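PDB 4UUL: L-lactate dehydrogenase from Trichomonas vaginalis, which interconverts pyruvate and L-lactate with NAD(H) as cofactor, and is related to the malate dehydrogenases. Local coordinates for residues B[37-42]-B[47-52]; B[277-282]-B[315-320]; B[253-258]-B[295-300]; B[87-92]-B[101-106]. The protein carries 1 engineered substitution. All blocks are in the same frame, centred on the assembly; numbering follows the deposited sequence.

Contact 1. Residues B[37-42]-B[47-52]; sequences LHLLDI and NRLTAL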
# COMPACT_ATOMS: atom_id res chain seq x y z
N LEU B 37 9.99 2.22 12.65
CA LEU B 37 10.23 3.06 11.45
C LEU B 37 10.91 4.35 11.83
O LEU B 37 10.45 5.09 12.67
CB LEU B 37 8.92 3.34 10.71
CG LEU B 37 8.18 2.11 10.18
CD1 LEU B 37 6.90 2.54 9.55
CD2 LEU B 37 9.05 1.38 9.24
N HIS B 38 12.02 4.62 11.16
CA HIS B 38 12.69 5.93 11.21
C HIS B 38 12.30 6.66 9.94
O HIS B 38 12.55 6.17 8.83
CB HIS B 38 14.19 5.76 11.27
CG HIS B 38 14.68 5.05 12.49
ND1 HIS B 38 15.55 5.64 13.38
CD2 HIS B 38 14.51 3.79 12.94
CE1 HIS B 38 15.86 4.78 14.34
NE2 HIS B 38 15.22 3.65 14.11
N LEU B 39 11.59 7.78 10.10
CA LEU B 39 10.95 8.49 8.99
C LEU B 39 11.57 9.87 8.89
O LEU B 39 11.34 10.74 9.74
CB LEU B 39 9.44 8.57 9.24
CG LEU B 39 8.77 7.21 9.44
CD1 LEU B 39 7.35 7.39 9.90
CD2 LEU B 39 8.75 6.43 8.14
N LEU B 40 12.43 10.07 7.87
CA LEU B 40 13.21 11.28 7.72
C LEU B 40 12.68 12.13 6.60
O LEU B 40 12.40 11.64 5.50
CB LEU B 40 14.68 10.94 7.45
CG LEU B 40 15.65 12.08 7.20
CD1 LEU B 40 15.80 12.97 8.42
CD2 LEU B 40 17.02 11.56 6.72
N ASP B 41 12.55 13.44 6.86
CA ASP B 41 12.25 14.40 5.79
C ASP B 41 12.74 15.78 6.23
O ASP B 41 13.43 15.88 7.23
CB ASP B 41 10.77 14.34 5.36
CG ASP B 41 10.55 14.58 3.88
OD1 ASP B 41 11.23 15.46 3.32
OD2 ASP B 41 9.72 13.85 3.27
N ILE B 42 12.45 16.79 5.43
CA ILE B 42 12.95 18.12 5.69
C ILE B 42 11.89 18.95 6.41
O ILE B 42 10.70 18.61 6.39
CB ILE B 42 13.36 18.82 4.41
CG1 ILE B 42 12.21 18.87 3.41
CG2 ILE B 42 14.61 18.14 3.83
CD1 ILE B 42 12.52 19.85 2.23
N ASN B 47 4.71 18.71 8.67
CA ASN B 47 3.26 18.52 8.87
C ASN B 47 2.71 17.31 8.08
O ASN B 47 1.91 16.51 8.63
CB ASN B 47 2.50 19.77 8.52
CG ASN B 47 2.64 20.84 9.59
OD1 ASN B 47 3.03 20.56 10.73
ND2 ASN B 47 2.33 22.06 9.23
N ARG B 48 3.17 17.13 6.84
CA ARG B 48 2.75 15.97 6.08
C ARG B 48 3.30 14.68 6.73
O ARG B 48 2.66 13.62 6.72
CB ARG B 48 3.18 16.11 4.63
CG ARG B 48 2.27 15.37 3.67
CD ARG B 48 2.62 15.61 2.24
NE ARG B 48 2.31 14.44 1.42
CZ ARG B 48 2.96 14.11 0.31
NH1 ARG B 48 3.99 14.85 -0.11
NH2 ARG B 48 2.62 13.02 -0.37
N LEU B 49 4.49 14.76 7.31
CA LEU B 49 5.01 13.58 7.97
C LEU B 49 4.20 13.25 9.22
O LEU B 49 3.91 12.07 9.49
CB LEU B 49 6.50 13.74 8.30
CG LEU B 49 7.18 12.45 8.73
CD1 LEU B 49 6.85 11.25 7.82
CD2 LEU B 49 8.65 12.71 8.75
N THR B 50 3.77 14.28 9.96
CA THR B 50 2.92 14.08 11.10
C THR B 50 1.61 13.40 10.65
O THR B 50 1.13 12.46 11.31
CB THR B 50 2.65 15.38 11.83
OG1 THR B 50 3.89 15.85 12.36
CG2 THR B 50 1.66 15.17 12.97
N ALA B 51 1.04 13.86 9.54
CA ALA B 51 -0.16 13.22 9.00
C ALA B 51 0.08 11.74 8.72
O ALA B 51 -0.78 10.91 9.00
CB ALA B 51 -0.64 13.91 7.74
N LEU B 52 1.22 11.40 8.13
CA LEU B 52 1.57 9.99 7.87
C LEU B 52 1.57 9.20 9.18
O LEU B 52 0.99 8.14 9.26
CB LEU B 52 2.92 9.84 7.13
CG LEU B 52 3.59 8.46 7.30
CD1 LEU B 52 2.75 7.43 6.67
CD2 LEU B 52 4.97 8.47 6.64
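Leu39 meets Leu49 and Leu52, and Asp41 touches Leu49, where strand 35-40 of the Rossmann fold faces helix 46-57. The two elements are the first strand and the helix of a beta-alpha-beta unit that ends in strand 64-70. The contact across the segments is apolar. Leu49 is its centre on the helix. Its CG lies anti to the backbone N (chi1 -168°), which sends both methyls toward the strand. CD1 rests on Leu39 CB at 4.0 Å. CD2 sits 3.5 Å from Leu39 O, so one methyl also touches the strand backbone. The same CD2 comes within 4.3 Å of Asp41 CB, just past the end of the strand. One helical turn on, in the conformer described, Leu52 CD2 approaches Leu39 CD1 at 4.2 Å. Ala12 also packs on Leu39 and Leu49, and helix 15-25 packs on Leu52.

The polar groups include two cofactor-binding residues. Asp41 and Arg48 bind NADH in another structure of this protein; an acidic residue after the second strand is the usual partner of the adenosine ribose in NAD-dependent Rossmann folds. Here no cofactor is bound. Asp41 OD2 accepts a hydrogen bond from the backbone N of Ala13. Its other oxygen, OD1, takes the N-H of Ile42 at 2.8 Å through the anti lone pair.

Contact 2. Residues B[277-282]-B[315-320]; sequences YGIKPG and FTEKDL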
# COMPACT_ATOMS: atom_id res chain seq x y z
N TYR B 277 30.71 -11.56 -16.33
CA TYR B 277 30.14 -10.85 -17.49
C TYR B 277 31.02 -9.72 -18.02
O TYR B 277 30.60 -8.92 -18.85
CB TYR B 277 28.73 -10.39 -17.17
CG TYR B 277 27.84 -11.58 -16.87
CD1 TYR B 277 27.63 -12.59 -17.81
CD2 TYR B 277 27.23 -11.71 -15.63
CE1 TYR B 277 26.89 -13.72 -17.50
CE2 TYR B 277 26.45 -12.81 -15.33
CZ TYR B 277 26.26 -13.81 -16.27
OH TYR B 277 25.52 -14.95 -16.01
N GLY B 278 32.28 -9.68 -17.56
CA GLY B 278 33.23 -8.76 -18.13
C GLY B 278 33.02 -7.31 -17.73
O GLY B 278 33.38 -6.39 -18.49
N ILE B 279 32.48 -7.08 -16.54
CA ILE B 279 32.25 -5.72 -16.07
C ILE B 279 33.37 -5.35 -15.08
O ILE B 279 33.72 -6.12 -14.20
CB ILE B 279 30.88 -5.60 -15.38
CG1 ILE B 279 29.79 -6.21 -16.24
CG2 ILE B 279 30.58 -4.14 -15.05
CD1 ILE B 279 29.67 -5.68 -17.62
N LYS B 280 33.90 -4.17 -15.26
CA LYS B 280 34.99 -3.68 -14.42
C LYS B 280 34.51 -3.24 -13.03
O LYS B 280 33.49 -2.55 -12.92
CB LYS B 280 35.63 -2.50 -15.11
CG LYS B 280 36.89 -2.03 -14.44
CD LYS B 280 37.46 -0.77 -15.07
CE LYS B 280 38.82 -0.44 -14.49
NZ LYS B 280 39.87 -1.34 -14.98
N PRO B 281 35.22 -3.59 -11.96
CA PRO B 281 34.92 -3.06 -10.63
C PRO B 281 35.00 -1.57 -10.59
O PRO B 281 35.73 -0.94 -11.36
CB PRO B 281 36.00 -3.68 -9.75
CG PRO B 281 36.46 -4.91 -10.52
CD PRO B 281 36.36 -4.56 -11.95
N GLY B 282 34.19 -0.98 -9.70
CA GLY B 282 34.31 0.44 -9.40
C GLY B 282 33.03 1.24 -9.56
O GLY B 282 33.05 2.42 -9.24
N PHE B 315 28.67 -0.30 -23.31
CA PHE B 315 28.24 1.09 -23.40
C PHE B 315 27.72 1.57 -22.03
O PHE B 315 28.00 2.68 -21.59
CB PHE B 315 27.14 1.22 -24.45
CG PHE B 315 26.70 2.61 -24.71
CD1 PHE B 315 27.36 3.39 -25.65
CD2 PHE B 315 25.61 3.13 -24.06
CE1 PHE B 315 26.93 4.68 -25.92
CE2 PHE B 315 25.18 4.43 -24.29
CZ PHE B 315 25.84 5.21 -25.24
N THR B 316 26.92 0.75 -21.33
CA THR B 316 26.36 1.15 -20.04
C THR B 316 27.45 1.15 -18.98
O THR B 316 27.45 2.01 -18.09
CB THR B 316 25.13 0.32 -19.68
OG1 THR B 316 24.44 0.96 -18.60
CG2 THR B 316 25.50 -1.09 -19.22
N GLU B 317 28.43 0.27 -19.07
CA GLU B 317 29.59 0.33 -18.19
C GLU B 317 30.33 1.64 -18.34
O GLU B 317 30.64 2.34 -17.37
CB GLU B 317 30.53 -0.84 -18.49
CG GLU B 317 31.87 -0.85 -17.74
CD GLU B 317 32.79 -1.91 -18.30
OE1 GLU B 317 33.03 -1.93 -19.51
OE2 GLU B 317 33.26 -2.69 -17.54
N LYS B 318 30.62 2.01 -19.59
CA LYS B 318 31.30 3.28 -19.87
C LYS B 318 30.49 4.45 -19.29
O LYS B 318 31.02 5.37 -18.67
CB LYS B 318 31.50 3.42 -21.40
CG LYS B 318 32.20 4.69 -21.80
CD LYS B 318 32.48 4.66 -23.33
CE LYS B 318 33.16 5.89 -23.89
NZ LYS B 318 32.37 7.09 -23.73
N ASP B 319 29.17 4.42 -19.49
CA ASP B 319 28.26 5.45 -18.98
C ASP B 319 28.37 5.57 -17.46
O ASP B 319 28.50 6.68 -16.92
CB ASP B 319 26.85 5.09 -19.38
CG ASP B 319 25.83 6.07 -19.02
OD1 ASP B 319 26.09 7.27 -19.08
OD2 ASP B 319 24.68 5.65 -18.69
N LEU B 320 28.38 4.45 -16.75
CA LEU B 320 28.49 4.50 -15.29
C LEU B 320 29.80 5.07 -14.82
O LEU B 320 29.81 5.85 -13.87
CB LEU B 320 28.26 3.12 -14.71
CG LEU B 320 26.79 2.70 -14.67
CD1 LEU B 320 26.70 1.18 -14.62
CD2 LEU B 320 26.10 3.34 -13.50
O HOH W 1 35.37 -4.23 -18.39
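The loop 277-282 runs past one flank of helix 307-337, and the backbones come nearest at Ile279 and Glu317, whose CA atoms are 6.9 Å apart. Glu317 makes the link. Its CG is anti to the backbone N (chi1 175°) and the chain stays extended, so the carboxylate is carried out from the helix to the loop. OE2 accepts the backbone N-H of Lys280 at 2.8 Å. The bond is nearly straight, 166° at the hydrogen, and the N-H arrives almost head-on to the C-O bond of the carboxylate. Water 1 donates to the same OE2 and also to Gly278 O, 2.9 Å from that carbonyl. One carboxylate oxygen therefore holds the loop at two points, directly and through water. In this C-terminal domain of the LDH/MDH fold, the loop connects strands 265-270 and 284-291 of an antiparallel sheet. The bond ties that connection to the long C-terminal helix.

Carbons of both loop residues also approach OE2. Lys280 CB lies 3.4 Å from Glu317 OE2. The end of the lysine chain turns away from Glu317, and the side chain also touches Phe321 of the same helix. Ile279 and Glu317 pass each other antiparallel, with Ile279 CG2 3.9 Å from Glu317 OE2. The isoleucine is buried against Phe285 and Phe287 of strand 284-291. Gly278 has a positive phi of 74°, a backbone conformation that favours glycine.

Contact 3. Residues B[253-258]-B[295-300]; sequences KAWLFG and GKIHVV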
# COMPACT_ATOMS: atom_id res chain seq x y z
N LYS B 253 13.03 -7.46 0.60
CA LYS B 253 12.66 -8.73 1.18
C LYS B 253 13.54 -9.86 0.67
O LYS B 253 13.97 -10.73 1.43
CB LYS B 253 11.17 -8.98 0.89
CG LYS B 253 10.59 -10.15 1.69
CD LYS B 253 9.13 -10.35 1.38
CE LYS B 253 8.53 -11.43 2.24
NZ LYS B 253 7.05 -11.39 2.08
N ALA B 254 13.83 -9.83 -0.63
CA ALA B 254 14.76 -10.81 -1.21
C ALA B 254 16.16 -10.66 -0.59
O ALA B 254 16.81 -11.66 -0.27
CB ALA B 254 14.85 -10.63 -2.69
N TRP B 255 16.63 -9.43 -0.45
CA TRP B 255 17.95 -9.15 0.12
C TRP B 255 18.06 -9.64 1.55
O TRP B 255 19.11 -10.12 1.99
CB TRP B 255 18.24 -7.65 0.03
CG TRP B 255 19.64 -7.25 0.21
CD1 TRP B 255 20.75 -8.05 0.32
CD2 TRP B 255 20.11 -5.89 0.27
NE1 TRP B 255 21.87 -7.24 0.46
CE2 TRP B 255 21.51 -5.94 0.39
CE3 TRP B 255 19.46 -4.65 0.21
CZ2 TRP B 255 22.28 -4.78 0.44
CZ3 TRP B 255 20.22 -3.49 0.28
CH2 TRP B 255 21.63 -3.57 0.39
N LEU B 256 16.98 -9.51 2.31
CA LEU B 256 17.00 -9.87 3.71
C LEU B 256 16.96 -11.38 3.92
O LEU B 256 17.68 -11.87 4.79
CB LEU B 256 15.84 -9.21 4.46
CG LEU B 256 15.97 -7.73 4.77
CD1 LEU B 256 14.64 -7.13 5.19
CD2 LEU B 256 17.01 -7.46 5.83
N PHE B 257 16.13 -12.10 3.14
CA PHE B 257 15.75 -13.49 3.45
C PHE B 257 15.99 -14.50 2.34
O PHE B 257 15.83 -15.70 2.55
CB PHE B 257 14.29 -13.58 3.91
CG PHE B 257 13.99 -12.66 5.05
CD1 PHE B 257 14.54 -12.90 6.30
CD2 PHE B 257 13.19 -11.54 4.88
CE1 PHE B 257 14.32 -12.06 7.34
CE2 PHE B 257 12.95 -10.70 5.96
CZ PHE B 257 13.52 -10.97 7.17
N GLY B 258 16.44 -14.02 1.18
CA GLY B 258 16.75 -14.93 0.08
C GLY B 258 15.70 -15.00 -0.99
O GLY B 258 14.54 -14.68 -0.76
N GLY B 295 21.25 -13.87 3.22
CA GLY B 295 21.08 -12.49 2.81
C GLY B 295 22.24 -11.97 1.96
O GLY B 295 22.39 -10.76 1.85
N LYS B 296 23.04 -12.86 1.35
CA LYS B 296 24.13 -12.42 0.51
C LYS B 296 23.71 -12.49 -0.95
O LYS B 296 23.21 -13.50 -1.42
CB LYS B 296 25.38 -13.29 0.73
CG LYS B 296 25.85 -13.32 2.17
CD LYS B 296 26.17 -11.94 2.74
CE LYS B 296 26.73 -12.05 4.17
NZ LYS B 296 27.20 -10.73 4.72
N ILE B 297 23.97 -11.40 -1.68
CA ILE B 297 23.62 -11.29 -3.08
C ILE B 297 24.68 -11.97 -3.93
O ILE B 297 25.87 -11.76 -3.70
CB ILE B 297 23.50 -9.79 -3.51
CG1 ILE B 297 22.42 -9.08 -2.70
CG2 ILE B 297 23.13 -9.69 -4.99
CD1 ILE B 297 22.37 -7.58 -2.96
N HIS B 298 24.26 -12.75 -4.93
CA HIS B 298 25.20 -13.35 -5.89
C HIS B 298 24.75 -13.08 -7.29
O HIS B 298 23.58 -13.17 -7.58
CB HIS B 298 25.29 -14.87 -5.68
CG HIS B 298 25.64 -15.26 -4.29
ND1 HIS B 298 26.93 -15.30 -3.84
CD2 HIS B 298 24.86 -15.58 -3.23
CE1 HIS B 298 26.94 -15.67 -2.57
NE2 HIS B 298 25.70 -15.85 -2.18
N VAL B 299 25.66 -12.75 -8.18
CA VAL B 299 25.37 -12.67 -9.58
C VAL B 299 25.15 -14.08 -10.13
O VAL B 299 25.93 -14.98 -9.89
CB VAL B 299 26.54 -11.97 -10.32
CG1 VAL B 299 26.34 -12.01 -11.81
CG2 VAL B 299 26.74 -10.54 -9.86
N VAL B 300 24.07 -14.25 -10.87
CA VAL B 300 23.69 -15.55 -11.42
C VAL B 300 24.63 -15.84 -12.58
O VAL B 300 24.80 -15.00 -13.48
CB VAL B 300 22.26 -15.50 -11.91
CG1 VAL B 300 21.89 -16.83 -12.56
CG2 VAL B 300 21.31 -15.18 -10.76
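Ile297 lies over one face of the Trp255 indole, on its five-membered ring. The isoleucine CD1 is 3.7 Å from the centroid of that ring and 23° off the normal, a CH-pi contact. CD1 is shifted toward the rim, and its nearest ring atom is Trp255 NE1 at 3.5 Å. Ile297 CG1 follows along the same side and meets Trp255 CD1 at 3.6 Å. CG1 and CD1, the longer branch of the isoleucine, thus lean on the pyrrole part of the indole. The Trp255 side chain starts off along the flank of the helix, with CG anti to the backbone N (chi1 -164°). Its ring then swings nearer to the strand.

The pair joins the last turn of helix 242-257 to strand 297-299, an outer strand of the three-stranded antiparallel sheet in the C-terminal domain. Ile297 also packs on Met267, Ile269 and Cys289 of the other two strands.

Gly295 lies against the helix end. Its carbonyl oxygen lies at the edge of the indole, 3.5 Å from Trp255 CD1. Its CA is 3.2 Å from Trp255 O, so the two segments meet backbone to backbone. The two carbonyl oxygens, Trp255 O and Gly295 O, are 3.3 Å apart. Both are acceptors, and Lys124 NZ donates to each of them.

Contact 4. Residues B[87-92]-B[101-106]; sequences ASMPRK and ISSNSV. Engineered in segment 87-92: Arg91 (natural residue Leu).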
# COMPACT_ATOMS: atom_id res chain seq x y z
N ALA B 87 14.64 9.68 -1.00
CA ALA B 87 14.84 11.10 -1.24
C ALA B 87 16.02 11.31 -2.18
O ALA B 87 17.06 10.69 -2.03
CB ALA B 87 15.10 11.87 0.10
N SER B 88 15.90 12.32 -3.04
CA SER B 88 16.99 12.77 -3.90
C SER B 88 16.63 14.19 -4.37
O SER B 88 15.53 14.66 -4.16
CB SER B 88 17.16 11.85 -5.07
OG SER B 88 16.05 11.89 -5.91
N MET B 89 17.58 14.89 -4.97
CA MET B 89 17.35 16.19 -5.55
C MET B 89 16.75 15.99 -6.92
O MET B 89 17.32 15.27 -7.75
CB MET B 89 18.67 16.96 -5.63
CG MET B 89 19.45 16.91 -4.32
SD MET B 89 18.60 17.75 -2.95
CE MET B 89 18.68 19.44 -3.55
N PRO B 90 15.59 16.62 -7.18
CA PRO B 90 15.07 16.53 -8.54
C PRO B 90 15.91 17.45 -9.46
O PRO B 90 16.54 18.41 -9.03
CB PRO B 90 13.61 17.02 -8.40
CG PRO B 90 13.63 17.89 -7.26
CD PRO B 90 14.64 17.32 -6.29
N ARG B 91 15.87 17.17 -10.73
CA ARG B 91 16.48 18.05 -11.72
C ARG B 91 15.72 19.38 -11.77
O ARG B 91 14.51 19.39 -11.75
CB ARG B 91 16.49 17.36 -13.08
CG ARG B 91 17.46 18.02 -14.11
CD ARG B 91 17.32 17.32 -15.47
NE ARG B 91 15.93 17.33 -15.93
CZ ARG B 91 15.35 18.33 -16.60
NH1 ARG B 91 16.05 19.41 -16.95
NH2 ARG B 91 14.08 18.25 -16.94
N LYS B 92 16.47 20.47 -11.81
CA LYS B 92 15.93 21.80 -11.91
C LYS B 92 15.73 22.13 -13.36
O LYS B 92 16.45 21.62 -14.20
CB LYS B 92 16.91 22.80 -11.28
CG LYS B 92 17.06 22.59 -9.81
CD LYS B 92 17.91 23.64 -9.17
CE LYS B 92 17.53 23.81 -7.70
NZ LYS B 92 17.77 22.56 -6.91
N ILE B 101 23.37 14.66 -11.61
CA ILE B 101 24.35 13.84 -10.93
C ILE B 101 25.09 14.70 -9.92
O ILE B 101 25.29 14.29 -8.78
CB ILE B 101 25.31 13.20 -11.93
CG1 ILE B 101 24.58 12.19 -12.81
CG2 ILE B 101 26.49 12.62 -11.23
CD1 ILE B 101 25.32 11.94 -14.12
N SER B 102 25.52 15.89 -10.34
CA SER B 102 26.29 16.77 -9.47
C SER B 102 25.54 17.19 -8.22
O SER B 102 26.05 17.10 -7.12
CB SER B 102 26.69 18.03 -10.22
OG SER B 102 27.60 17.70 -11.22
N SER B 103 24.28 17.59 -8.37
CA SER B 103 23.57 18.09 -7.21
C SER B 103 23.38 16.94 -6.21
O SER B 103 23.43 17.10 -4.98
CB SER B 103 22.24 18.71 -7.65
OG SER B 103 21.38 17.68 -8.15
N ASN B 104 23.10 15.75 -6.72
CA ASN B 104 22.87 14.61 -5.84
C ASN B 104 24.14 14.11 -5.15
O ASN B 104 24.08 13.45 -4.13
CB ASN B 104 22.12 13.51 -6.56
CG ASN B 104 20.66 13.81 -6.62
OD1 ASN B 104 19.96 13.61 -5.64
ND2 ASN B 104 20.20 14.36 -7.70
N SER B 105 25.32 14.36 -5.77
CA SER B 105 26.54 13.85 -5.21
C SER B 105 26.73 14.34 -3.77
O SER B 105 27.16 13.58 -2.92
CB SER B 105 27.75 14.17 -6.11
OG SER B 105 28.06 15.56 -6.10
N VAL B 106 26.39 15.60 -3.50
CA VAL B 106 26.58 16.16 -2.18
C VAL B 106 25.67 15.44 -1.14
O VAL B 106 26.08 15.06 -0.06
CB VAL B 106 26.31 17.66 -2.19
CG1 VAL B 106 26.33 18.21 -0.76
CG2 VAL B 106 27.34 18.42 -3.12
O HOH W 2 19.26 18.92 -9.39
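Asn104 OD1 accepts the backbone N-H of Met89 at 2.8 Å, and Asn104 ND2 returns a bond to Met89 O at 3.0 Å. One side-chain amide thus grips both polar backbone atoms of a single residue. The contact lies in the NAD-binding Rossmann domain, where the loop after strand 82-85 leads into helix 97-118. The two bonds differ in shape. The N-H of Met89 reaches OD1 tilted 21° from the carbonyl plane. The ND2 bond is straighter, 176° at the hydrogen. It meets a lone pair of Met89 O in the carbonyl plane and stays in the plane of the Asn104 amide. ND2 also donates to Leu100 O, one turn back in its own helix. This further bond helps fix the rotation of the amide.

Asn104 CG lies anti to its own carbonyl carbon (chi1 -80°), which brings the amide to the loop. Met89 crosses it at a slant, with CB 3.6 Å from Asn104 OD1. In the conformer described, the bent methionine chain then leads away. Ser88 CB sits 3.4 Å from Asn104 OD1.

Ser88 contacts NADH in another structure of this protein, and Asn104 is predicted to bind NAD+. No cofactor is present here. The two bonds fix the backbone next to Ser88, consistent with a role in shaping the cofactor site. The engineered Arg91 bonds through NH1 to Gln95 O. Water 2 makes a second link between the segments, bridging Pro90 O and Ser103 OG, with Ser103 OG 2.8 Å from the water oxygen.

Contacts 1 and 4 belong to the NAD-binding domain, and each holds residues known or predicted to meet the cofactor. Their centres are 21 Å apart and they do not touch. Contact 1 is the buried one, leucine against leucine between strand and helix. Contact 4 is partly buried and rests on amide-to-backbone bonds to a loop. Contacts 2 and 3 lie in the C-terminal domain and both involve its three-stranded sheet. Contact 2 is a more open, polar link through carboxylate and water, away from the annotated sites; contact 3 relies on an indole face and a close backbone approach at a glycine. These two meet directly: Tyr277 OH is 2.6 Å from Val300 O, probably hydrogen-bonded.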